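Local coordinates for protein urea carboxylase (Thermus thermophilus, PDB 3OEP) that is of unconfirmed function, a fused KipI-KipA homologue with cyclophilin-like domains for which ATP binding and hydrolase activity are only tentatively inferred, at residues T173-H182 with A200-L211; P218-P228 with L361-L372. All coordinates share one frame; numbering follows the deposited sequence. Where two conformers were deposited one is given.

Interaction 1: residues T173-H182 with A200-L211; sequences TSLVAVYDPH and AEGPTPPEPRPL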
loop_
_atom_site.group_PDB
_atom_site.type_symbol
_atom_site.label_atom_id
_atom_site.label_comp_id
_atom_site.label_asym_id
_atom_site.label_seq_id
_atom_site.Cartn_x
_atom_site.Cartn_y
_atom_site.Cartn_z
ATOM N N THR A 173 10.068 -20.814 -12.781
ATOM C CA THR A 173 8.654 -20.514 -12.636
ATOM C C THR A 173 8.053 -21.434 -11.578
ATOM O O THR A 173 8.158 -22.652 -11.687
ATOM C CB THR A 173 7.915 -20.773 -13.958
ATOM O OG1 THR A 173 8.520 -20.008 -15.010
ATOM C CG2 THR A 173 6.437 -20.409 -13.838
ATOM N N SER A 174 7.412 -20.860 -10.566
ATOM C CA SER A 174 6.726 -21.660 -9.557
ATOM C C SER A 174 5.482 -22.285 -10.177
ATOM O O SER A 174 4.748 -21.622 -10.911
ATOM C CB SER A 174 6.332 -20.802 -8.356
ATOM O OG SER A 174 5.579 -21.552 -7.412
ATOM N N LEU A 175 5.252 -23.563 -9.880
ATOM C CA LEU A 175 4.102 -24.279 -10.425
ATOM C C LEU A 175 2.914 -24.256 -9.454
ATOM O O LEU A 175 1.882 -24.902 -9.697
ATOM C CB LEU A 175 4.496 -25.699 -10.829
ATOM C CG LEU A 175 5.669 -25.737 -11.816
ATOM C CD1 LEU A 175 5.964 -27.173 -12.234
ATOM C CD2 LEU A 175 5.404 -24.859 -13.040
ATOM N N VAL A 176 3.080 -23.504 -8.365
ATOM C CA VAL A 176 1.987 -23.174 -7.454
ATOM C C VAL A 176 1.922 -21.655 -7.286
ATOM O O VAL A 176 2.954 -20.975 -7.276
ATOM C CB VAL A 176 2.150 -23.849 -6.071
ATOM C CG1 VAL A 176 2.016 -25.363 -6.196
ATOM C CG2 VAL A 176 3.485 -23.476 -5.429
ATOM N N ALA A 177 0.707 -21.124 -7.174
ATOM C CA ALA A 177 0.507 -19.698 -6.953
ATOM C C ALA A 177 0.650 -19.421 -5.460
ATOM O O ALA A 177 -0.106 -19.956 -4.643
ATOM C CB ALA A 177 -0.878 -19.261 -7.457
ATOM N N VAL A 178 1.627 -18.601 -5.093
ATOM C CA VAL A 178 1.848 -18.294 -3.676
ATOM C C VAL A 178 0.769 -17.342 -3.129
ATOM O O VAL A 178 0.536 -17.290 -1.920
ATOM C CB VAL A 178 3.281 -17.764 -3.415
ATOM C CG1 VAL A 178 4.316 -18.815 -3.843
ATOM C CG2 VAL A 178 3.529 -16.438 -4.129
ATOM N N TYR A 179 0.080 -16.636 -4.027
ATOM C CA TYR A 179 -0.954 -15.679 -3.645
ATOM C C TYR A 179 -2.171 -15.795 -4.557
ATOM O O TYR A 179 -2.046 -15.715 -5.775
ATOM C CB TYR A 179 -0.387 -14.262 -3.705
ATOM C CG TYR A 179 -1.422 -13.175 -3.524
ATOM C CD1 TYR A 179 -2.133 -13.059 -2.336
ATOM C CD2 TYR A 179 -1.687 -12.264 -4.538
ATOM C CE1 TYR A 179 -3.097 -12.068 -2.167
ATOM C CE2 TYR A 179 -2.637 -11.264 -4.377
ATOM C CZ TYR A 179 -3.338 -11.172 -3.188
ATOM O OH TYR A 179 -4.280 -10.181 -3.019
ATOM N N ASP A 180 -3.345 -15.990 -3.966
ATOM C CA ASP A 180 -4.597 -16.053 -4.731
ATOM C C ASP A 180 -5.739 -15.573 -3.850
ATOM O O ASP A 180 -6.189 -16.307 -2.977
ATOM C CB ASP A 180 -4.878 -17.482 -5.209
ATOM C CG ASP A 180 -6.169 -17.594 -6.032
ATOM O OD1 ASP A 180 -6.927 -16.608 -6.139
ATOM O OD2 ASP A 180 -6.423 -18.688 -6.577
ATOM N N PRO A 181 -6.221 -14.343 -4.082
ATOM C CA PRO A 181 -7.243 -13.794 -3.188
ATOM C C PRO A 181 -8.612 -14.476 -3.280
ATOM O O PRO A 181 -9.492 -14.165 -2.479
ATOM C CB PRO A 181 -7.337 -12.323 -3.616
ATOM C CG PRO A 181 -6.855 -12.285 -5.006
ATOM C CD PRO A 181 -5.859 -13.399 -5.157
ATOM N N HIS A 182 -8.786 -15.397 -4.227
ATOM C CA HIS A 182 -10.051 -16.110 -4.397
ATOM C C HIS A 182 -10.159 -17.419 -3.626
ATOM O O HIS A 182 -11.265 -17.917 -3.431
ATOM C CB HIS A 182 -10.316 -16.380 -5.877
ATOM C CG HIS A 182 -10.575 -15.138 -6.665
ATOM N ND1 HIS A 182 -11.828 -14.580 -6.780
ATOM C CD2 HIS A 182 -9.737 -14.331 -7.354
ATOM C CE1 HIS A 182 -11.751 -13.487 -7.519
ATOM N NE2 HIS A 182 -10.494 -13.313 -7.877
ATOM N N ALA A 200 10.231 -29.702 -11.124
ATOM C CA ALA A 200 9.027 -30.398 -11.550
ATOM C C ALA A 200 8.558 -29.902 -12.905
ATOM O O ALA A 200 8.918 -28.804 -13.347
ATOM C CB ALA A 200 7.913 -30.195 -10.514
ATOM N N GLU A 201 7.729 -30.720 -13.542
ATOM C CA GLU A 201 7.051 -30.347 -14.778
ATOM C C GLU A 201 5.608 -29.991 -14.452
ATOM O O GLU A 201 5.028 -30.486 -13.479
ATOM C CB GLU A 201 7.090 -31.508 -15.772
ATOM C CG GLU A 201 8.483 -31.802 -16.289
ATOM C CD GLU A 201 8.519 -32.896 -17.341
ATOM O OE1 GLU A 201 7.486 -33.570 -17.554
ATOM O OE2 GLU A 201 9.592 -33.084 -17.954
ATOM N N GLY A 202 5.033 -29.116 -15.261
ATOM C CA GLY A 202 3.644 -28.732 -15.090
ATOM C C GLY A 202 3.365 -27.403 -15.745
ATOM O O GLY A 202 4.297 -26.708 -16.163
ATOM N N PRO A 203 2.080 -27.035 -15.822
ATOM C CA PRO A 203 1.674 -25.769 -16.405
ATOM C C PRO A 203 1.965 -24.585 -15.494
ATOM O O PRO A 203 1.981 -24.720 -14.265
ATOM C CB PRO A 203 0.168 -25.939 -16.567
ATOM C CG PRO A 203 -0.229 -26.824 -15.437
ATOM C CD PRO A 203 0.932 -27.774 -15.257
ATOM N N THR A 204 2.178 -23.424 -16.099
ATOM C CA THR A 204 2.338 -22.197 -15.341
ATOM C C THR A 204 0.981 -21.840 -14.748
ATOM O O THR A 204 -0.016 -21.833 -15.472
ATOM C CB THR A 204 2.822 -21.064 -16.249
ATOM O OG1 THR A 204 4.072 -21.439 -16.838
ATOM C CG2 THR A 204 2.976 -19.774 -15.480
ATOM N N PRO A 205 0.927 -21.559 -13.433
ATOM C CA PRO A 205 -0.360 -21.179 -12.851
ATOM C C PRO A 205 -0.869 -19.875 -13.454
ATOM O O PRO A 205 -0.069 -19.034 -13.856
ATOM C CB PRO A 205 -0.043 -20.988 -11.362
ATOM C CG PRO A 205 1.211 -21.734 -11.126
ATOM C CD PRO A 205 1.982 -21.650 -12.409
ATOM N N PRO A 206 -2.195 -19.703 -13.514
ATOM C CA PRO A 206 -2.710 -18.422 -13.995
ATOM C C PRO A 206 -2.312 -17.254 -13.088
ATOM O O PRO A 206 -2.004 -17.458 -11.913
ATOM C CB PRO A 206 -4.233 -18.619 -13.994
ATOM C CG PRO A 206 -4.498 -19.776 -13.099
ATOM C CD PRO A 206 -3.256 -20.619 -13.062
ATOM N N GLU A 207 -2.315 -16.040 -13.629
ATOM C CA GLU A 207 -2.121 -14.856 -12.802
ATOM C C GLU A 207 -3.306 -14.731 -11.853
ATOM O O GLU A 207 -4.439 -15.045 -12.243
ATOM C CB GLU A 207 -2.048 -13.582 -13.637
ATOM C CG GLU A 207 -0.833 -13.447 -14.506
ATOM C CD GLU A 207 -0.702 -12.057 -15.103
ATOM O OE1 GLU A 207 -1.554 -11.185 -14.811
ATOM O OE2 GLU A 207 0.252 -11.838 -15.875
ATOM N N PRO A 208 -3.063 -14.257 -10.621
ATOM C CA PRO A 208 -4.174 -13.968 -9.720
ATOM C C PRO A 208 -5.220 -13.086 -10.391
ATOM O O PRO A 208 -4.876 -12.100 -11.042
ATOM C CB PRO A 208 -3.509 -13.218 -8.565
ATOM C CG PRO A 208 -2.099 -13.673 -8.571
ATOM C CD PRO A 208 -1.754 -14.016 -9.987
ATOM N N ARG A 209 -6.483 -13.458 -10.240
ATOM C CA ARG A 209 -7.580 -12.693 -10.802
ATOM C C ARG A 209 -8.063 -11.668 -9.769
ATOM O O ARG A 209 -8.131 -11.992 -8.590
ATOM C CB ARG A 209 -8.707 -13.647 -11.178
ATOM C CG ARG A 209 -9.860 -12.997 -11.890
ATOM C CD ARG A 209 -10.730 -14.041 -12.565
ATOM N NE ARG A 209 -11.175 -15.083 -11.638
ATOM C CZ ARG A 209 -12.217 -14.981 -10.812
ATOM N NH1 ARG A 209 -12.951 -13.874 -10.768
ATOM N NH2 ARG A 209 -12.527 -15.999 -10.017
ATOM N N PRO A 210 -8.388 -10.433 -10.201
ATOM C CA PRO A 210 -8.850 -9.437 -9.227
ATOM C C PRO A 210 -10.055 -9.910 -8.413
ATOM O O PRO A 210 -10.938 -10.584 -8.952
ATOM C CB PRO A 210 -9.216 -8.228 -10.100
ATOM C CG PRO A 210 -8.406 -8.400 -11.335
ATOM C CD PRO A 210 -8.315 -9.869 -11.562
ATOM N N LEU A 211 -10.056 -9.590 -7.121
ATOM C CA LEU A 211 -11.156 -9.948 -6.229
ATOM C C LEU A 211 -12.159 -8.806 -6.214
ATOM O O LEU A 211 -11.810 -7.690 -5.864
ATOM C CB LEU A 211 -10.649 -10.199 -4.807
ATOM C CG LEU A 211 -11.700 -10.564 -3.749
ATOM C CD1 LEU A 211 -12.371 -11.895 -4.072
ATOM C CD2 LEU A 211 -11.086 -10.600 -2.355
HETATM O O HOH W 1 0.994 -25.869 -12.065
HETATM O O HOH W 2 -7.146 -15.911 -8.763
#
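A proline-rich linker, leaving the cyclophilin-like KipI half after strand 194-199, packs here against the chain that follows strand 169-174. At the start of the linker L175 carries the contact: CD1 lies 3.6 Å from A200 O and also meets the G202 backbone, while CD2 touches P203 O. The ring of P205 then presses on the backbone of 173-182, its CG 3.5 Å from L175 C. A water donates to both L175 O and P203 O. Farther along, P208 CG sits against Y179 O, and P181 reaches both P208 and L211, its CD on P208 CB and its CB 4.1 Å from L211 CB. An Asx turn, in which D180 OD1 accepts from H182 N, shapes this end, and a second water joins the same OD1 to R209 N. With CG anti to the carbonyl carbon (chi1 -67°), the H182 ring reaches the linker backbone, where NE2 makes weak, bent hydrogen bonds to R209 O (2.8 Å) and P210 O (3.0 Å), the latter near the ring plane. The R209 guanidinium stacks over one face of this imidazole, centres 3.9 Å apart and planes at 28°, with NH2 displaced toward the ring's rim.

Interaction 2: residues P218-P228 with L361-L372; sequences PRLPALLVEEP and LWAGDVLGLEAL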
loop_
_atom_site.group_PDB
_atom_site.type_symbol
_atom_site.label_atom_id
_atom_site.label_comp_id
_atom_site.label_asym_id
_atom_site.label_seq_id
_atom_site.Cartn_x
_atom_site.Cartn_y
_atom_site.Cartn_z
ATOM N N PRO A 218 -26.561 -5.243 -5.541
ATOM C CA PRO A 218 -26.709 -4.356 -4.390
ATOM C C PRO A 218 -28.138 -4.354 -3.868
ATOM O O PRO A 218 -29.095 -4.347 -4.658
ATOM C CB PRO A 218 -26.316 -2.970 -4.933
ATOM C CG PRO A 218 -26.227 -3.108 -6.401
ATOM C CD PRO A 218 -26.040 -4.541 -6.726
ATOM N N ARG A 219 -28.269 -4.376 -2.548
ATOM C CA ARG A 219 -29.575 -4.430 -1.900
ATOM C C ARG A 219 -30.399 -3.166 -2.136
ATOM O O ARG A 219 -31.621 -3.231 -2.276
ATOM C CB ARG A 219 -29.401 -4.656 -0.398
ATOM C CG ARG A 219 -28.809 -6.005 -0.045
ATOM C CD ARG A 219 -28.682 -6.196 1.462
ATOM N NE ARG A 219 -27.483 -5.553 2.002
ATOM C CZ ARG A 219 -27.421 -4.321 2.509
ATOM N NH1 ARG A 219 -26.261 -3.866 2.967
ATOM N NH2 ARG A 219 -28.496 -3.535 2.564
ATOM N N LEU A 220 -29.721 -2.025 -2.171
ATOM C CA LEU A 220 -30.358 -0.720 -2.320
ATOM C C LEU A 220 -29.629 0.103 -3.388
ATOM O O LEU A 220 -28.866 1.023 -3.063
ATOM C CB LEU A 220 -30.331 0.023 -0.985
ATOM C CG LEU A 220 -31.076 -0.621 0.182
ATOM C CD1 LEU A 220 -30.658 0.024 1.507
ATOM C CD2 LEU A 220 -32.578 -0.521 -0.033
ATOM N N PRO A 221 -29.859 -0.218 -4.672
ATOM C CA PRO A 221 -29.153 0.494 -5.736
ATOM C C PRO A 221 -29.312 2.010 -5.617
ATOM O O PRO A 221 -30.421 2.516 -5.411
ATOM C CB PRO A 221 -29.808 -0.040 -7.014
ATOM C CG PRO A 221 -30.329 -1.352 -6.643
ATOM C CD PRO A 221 -30.747 -1.260 -5.213
ATOM N N ALA A 222 -28.196 2.718 -5.728
ATOM C CA ALA A 222 -28.142 4.138 -5.412
ATOM C C ALA A 222 -27.704 4.988 -6.588
ATOM O O ALA A 222 -28.271 6.054 -6.828
ATOM C CB ALA A 222 -27.203 4.365 -4.242
ATOM N N LEU A 223 -26.662 4.549 -7.293
ATOM C CA LEU A 223 -26.095 5.344 -8.375
ATOM C C LEU A 223 -25.411 4.482 -9.430
ATOM O O LEU A 223 -24.959 3.358 -9.153
ATOM C CB LEU A 223 -25.132 6.403 -7.823
ATOM C CG LEU A 223 -23.851 5.893 -7.161
ATOM C CD1 LEU A 223 -22.731 5.767 -8.187
ATOM C CD2 LEU A 223 -23.430 6.822 -6.016
ATOM N N LEU A 224 -25.373 5.032 -10.638
ATOM C CA LEU A 224 -24.748 4.427 -11.802
ATOM C C LEU A 224 -23.534 5.240 -12.192
ATOM O O LEU A 224 -23.608 6.473 -12.302
ATOM C CB LEU A 224 -25.724 4.421 -12.987
ATOM C CG LEU A 224 -25.162 3.988 -14.343
ATOM C CD1 LEU A 224 -24.789 2.498 -14.365
ATOM C CD2 LEU A 224 -26.170 4.301 -15.442
ATOM N N VAL A 225 -22.421 4.548 -12.412
ATOM C CA VAL A 225 -21.242 5.160 -12.996
ATOM C C VAL A 225 -21.437 5.164 -14.509
ATOM O O VAL A 225 -21.356 4.118 -15.160
ATOM C CB VAL A 225 -19.958 4.381 -12.648
ATOM C CG1 VAL A 225 -18.731 5.090 -13.251
ATOM C CG2 VAL A 225 -19.831 4.216 -11.137
ATOM N N GLU A 226 -21.737 6.331 -15.066
ATOM C CA GLU A 226 -21.921 6.460 -16.509
ATOM C C GLU A 226 -20.576 6.500 -17.219
ATOM O O GLU A 226 -20.397 5.853 -18.261
ATOM C CB GLU A 226 -22.741 7.698 -16.846
ATOM C CG GLU A 226 -24.190 7.600 -16.361
ATOM C CD GLU A 226 -25.184 8.228 -17.318
ATOM O OE1 GLU A 226 -24.991 8.116 -18.548
ATOM O OE2 GLU A 226 -26.181 8.809 -16.845
ATOM N N GLU A 227 -19.648 7.267 -16.649
ATOM C CA GLU A 227 -18.279 7.368 -17.143
ATOM C C GLU A 227 -17.339 7.360 -15.937
ATOM O O GLU A 227 -17.602 8.041 -14.947
ATOM C CB GLU A 227 -18.095 8.662 -17.943
ATOM C CG GLU A 227 -19.232 8.951 -18.921
ATOM C CD GLU A 227 -19.055 10.257 -19.674
ATOM O OE1 GLU A 227 -17.897 10.652 -19.923
ATOM O OE2 GLU A 227 -20.078 10.883 -20.026
ATOM N N PRO A 228 -16.250 6.577 -16.003
ATOM C CA PRO A 228 -15.288 6.614 -14.915
ATOM C C PRO A 228 -14.396 7.841 -15.018
ATOM O O PRO A 228 -14.228 8.402 -16.102
ATOM C CB PRO A 228 -14.461 5.353 -15.147
ATOM C CG PRO A 228 -14.480 5.179 -16.600
ATOM C CD PRO A 228 -15.870 5.579 -17.017
ATOM N N LEU A 361 -13.530 2.113 -10.369
ATOM C CA LEU A 361 -14.859 2.014 -10.949
ATOM C C LEU A 361 -14.773 1.991 -12.471
ATOM O O LEU A 361 -13.853 2.574 -13.073
ATOM C CB LEU A 361 -15.761 3.153 -10.471
ATOM C CG LEU A 361 -15.964 3.241 -8.955
ATOM C CD1 LEU A 361 -16.803 4.461 -8.608
ATOM C CD2 LEU A 361 -16.605 1.964 -8.410
ATOM N N TRP A 362 -15.726 1.271 -13.060
ATOM C CA TRP A 362 -15.876 1.093 -14.500
ATOM C C TRP A 362 -17.213 1.679 -14.913
ATOM O O TRP A 362 -18.161 1.671 -14.131
ATOM C CB TRP A 362 -16.004 -0.385 -14.845
ATOM C CG TRP A 362 -14.780 -1.193 -14.911
ATOM C CD1 TRP A 362 -13.522 -0.772 -15.210
ATOM C CD2 TRP A 362 -14.711 -2.612 -14.758
ATOM N NE1 TRP A 362 -12.659 -1.845 -15.214
ATOM C CE2 TRP A 362 -13.368 -2.987 -14.941
ATOM C CE3 TRP A 362 -15.658 -3.602 -14.466
ATOM C CZ2 TRP A 362 -12.941 -4.315 -14.841
ATOM C CZ3 TRP A 362 -15.237 -4.922 -14.367
ATOM C CH2 TRP A 362 -13.889 -5.264 -14.552
ATOM N N ALA A 363 -17.302 2.126 -16.161
ATOM C CA ALA A 363 -18.589 2.482 -16.750
ATOM C C ALA A 363 -19.558 1.315 -16.568
ATOM O O ALA A 363 -19.199 0.158 -16.814
ATOM C CB ALA A 363 -18.430 2.815 -18.237
ATOM N N GLY A 364 -20.764 1.617 -16.094
ATOM C CA GLY A 364 -21.807 0.610 -15.904
ATOM C C GLY A 364 -21.908 0.060 -14.492
ATOM O O GLY A 364 -22.864 -0.650 -14.176
ATOM N N ASP A 365 -20.931 0.366 -13.638
ATOM C CA ASP A 365 -20.994 -0.057 -12.241
ATOM C C ASP A 365 -22.218 0.557 -11.576
ATOM O O ASP A 365 -22.493 1.751 -11.739
ATOM C CB ASP A 365 -19.746 0.364 -11.455
ATOM C CG ASP A 365 -18.561 -0.565 -11.666
ATOM O OD1 ASP A 365 -18.742 -1.712 -12.131
ATOM O OD2 ASP A 365 -17.430 -0.146 -11.348
ATOM N N VAL A 366 -22.935 -0.261 -10.817
ATOM C CA VAL A 366 -24.019 0.224 -9.969
ATOM C C VAL A 366 -23.599 0.069 -8.510
ATOM O O VAL A 366 -23.237 -1.032 -8.075
ATOM C CB VAL A 366 -25.321 -0.534 -10.232
ATOM C CG1 VAL A 366 -26.397 -0.121 -9.235
ATOM C CG2 VAL A 366 -25.783 -0.275 -11.657
ATOM N N LEU A 367 -23.619 1.177 -7.779
ATOM C CA LEU A 367 -23.293 1.177 -6.349
ATOM C C LEU A 367 -24.568 1.311 -5.546
ATOM O O LEU A 367 -25.488 2.028 -5.956
ATOM C CB LEU A 367 -22.368 2.336 -6.004
ATOM C CG LEU A 367 -21.081 2.449 -6.820
ATOM C CD1 LEU A 367 -20.166 3.507 -6.201
ATOM C CD2 LEU A 367 -20.371 1.115 -6.926
ATOM N N GLY A 368 -24.609 0.641 -4.397
ATOM C CA GLY A 368 -25.784 0.651 -3.527
ATOM C C GLY A 368 -25.510 1.190 -2.137
ATOM O O GLY A 368 -24.354 1.312 -1.726
ATOM N N LEU A 369 -26.582 1.515 -1.412
ATOM C CA LEU A 369 -26.482 1.977 -0.027
ATOM C C LEU A 369 -26.292 0.790 0.927
ATOM O O LEU A 369 -26.901 -0.273 0.752
ATOM C CB LEU A 369 -27.743 2.763 0.378
ATOM C CG LEU A 369 -28.092 4.003 -0.450
ATOM C CD1 LEU A 369 -29.377 4.641 0.053
ATOM C CD2 LEU A 369 -26.948 5.016 -0.438
ATOM N N GLU A 370 -25.432 0.962 1.925
ATOM C CA GLU A 370 -25.251 -0.065 2.957
ATOM C C GLU A 370 -26.540 -0.217 3.774
ATOM O O GLU A 370 -26.938 -1.330 4.104
ATOM C CB GLU A 370 -24.061 0.272 3.863
ATOM C CG GLU A 370 -23.933 -0.572 5.141
ATOM C CD GLU A 370 -23.866 -2.069 4.882
ATOM O OE1 GLU A 370 -24.257 -2.847 5.781
ATOM O OE2 GLU A 370 -23.426 -2.475 3.787
ATOM N N ALA A 371 -27.191 0.909 4.060
ATOM C CA ALA A 371 -28.441 0.929 4.815
ATOM C C ALA A 371 -29.205 2.216 4.533
ATOM O O ALA A 371 -28.634 3.187 4.028
ATOM C CB ALA A 371 -28.159 0.809 6.299
ATOM N N LEU A 372 -30.496 2.218 4.860
ATOM C CA LEU A 372 -31.311 3.423 4.760
ATOM C C LEU A 372 -31.156 4.225 6.048
ATOM O O LEU A 372 -31.663 3.834 7.102
ATOM C CB LEU A 372 -32.788 3.086 4.524
ATOM C CG LEU A 372 -33.151 2.561 3.135
ATOM C CD1 LEU A 372 -34.612 2.105 3.100
ATOM C CD2 LEU A 372 -32.889 3.616 2.075
HETATM O O HOH W 3 -23.553 -5.266 3.719
HETATM O O HOH W 4 -26.993 -1.708 -1.573
#
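Strand 221-225 and the edge strand 366-368 pair antiparallel here around a classic beta bulge. A222 N and L223 N both donate to L367 O, at 2.8 Å and 3.1 Å, so one carbonyl serves two successive amides and the register shifts by one residue. L367 N returns a bond to L223 O, and these two leucines lie side by side, CD1 of L223 3.9 Å from CG of L367. L223 has its CG between backbone N and carbonyl carbon (chi1 66°), which brings CD1 to its neighbour. On the other face L224 CD1 meets V366 CG2.

The connection into strand 366-368 is a type II turn from W362 to D365, whose G364 N donates to V225 O (2.7 Å) while V225 N donates to D365 O. Within the turn, D365 OD2 accepts from W362 N, met from above the carboxylate plane, and is also bridged to R359. V225 fits into this bend, CB and CG1 against W362 O; V225 CG2 touches D365 CB and, in another direction, lies 4.0 Å from L361 CD1. A glycine here would probably leave L361 and the D365 methylene without their apolar neighbour and open a gap beside the turn.

At the opposite end R219 NH1 and NH2 converge end-on on E370 O, which lies in the guanidinium plane; NH1 (2.9 Å) makes the straighter bond. NH1 also forms a salt bridge to E370 OE2 at 3.3 Å, the carboxylate turned 81° from the guanidinium, and a water spans the same pair. G368 CA packs against P218 CB, with which a side chain would collide. Strand 282-285 continues the sheet beyond 221-225, making this a bulged antiparallel pairing at the margin of a six-stranded beta-sheet.

Interactions 1 and 2 follow one another along the chain: the linker 200-211 that ends interaction 1 runs on, after only six residues, into 218-228, the first segment of interaction 2. Their centres are nevertheless about 32 Å apart, and their nearest atoms, about 7 Å apart, do not touch. Both are tied to the stretch that holds R356, which salt-bridges E207 and hydrogen-bonds to P208 O, and R359, which bridges to D365; through it the linker and the turn of interaction 2 share one chain segment. Neither contact can be assigned to a known active site; a glycerol, probably from the crystallisation liquor, lies about 4 Å from the L369 side chain.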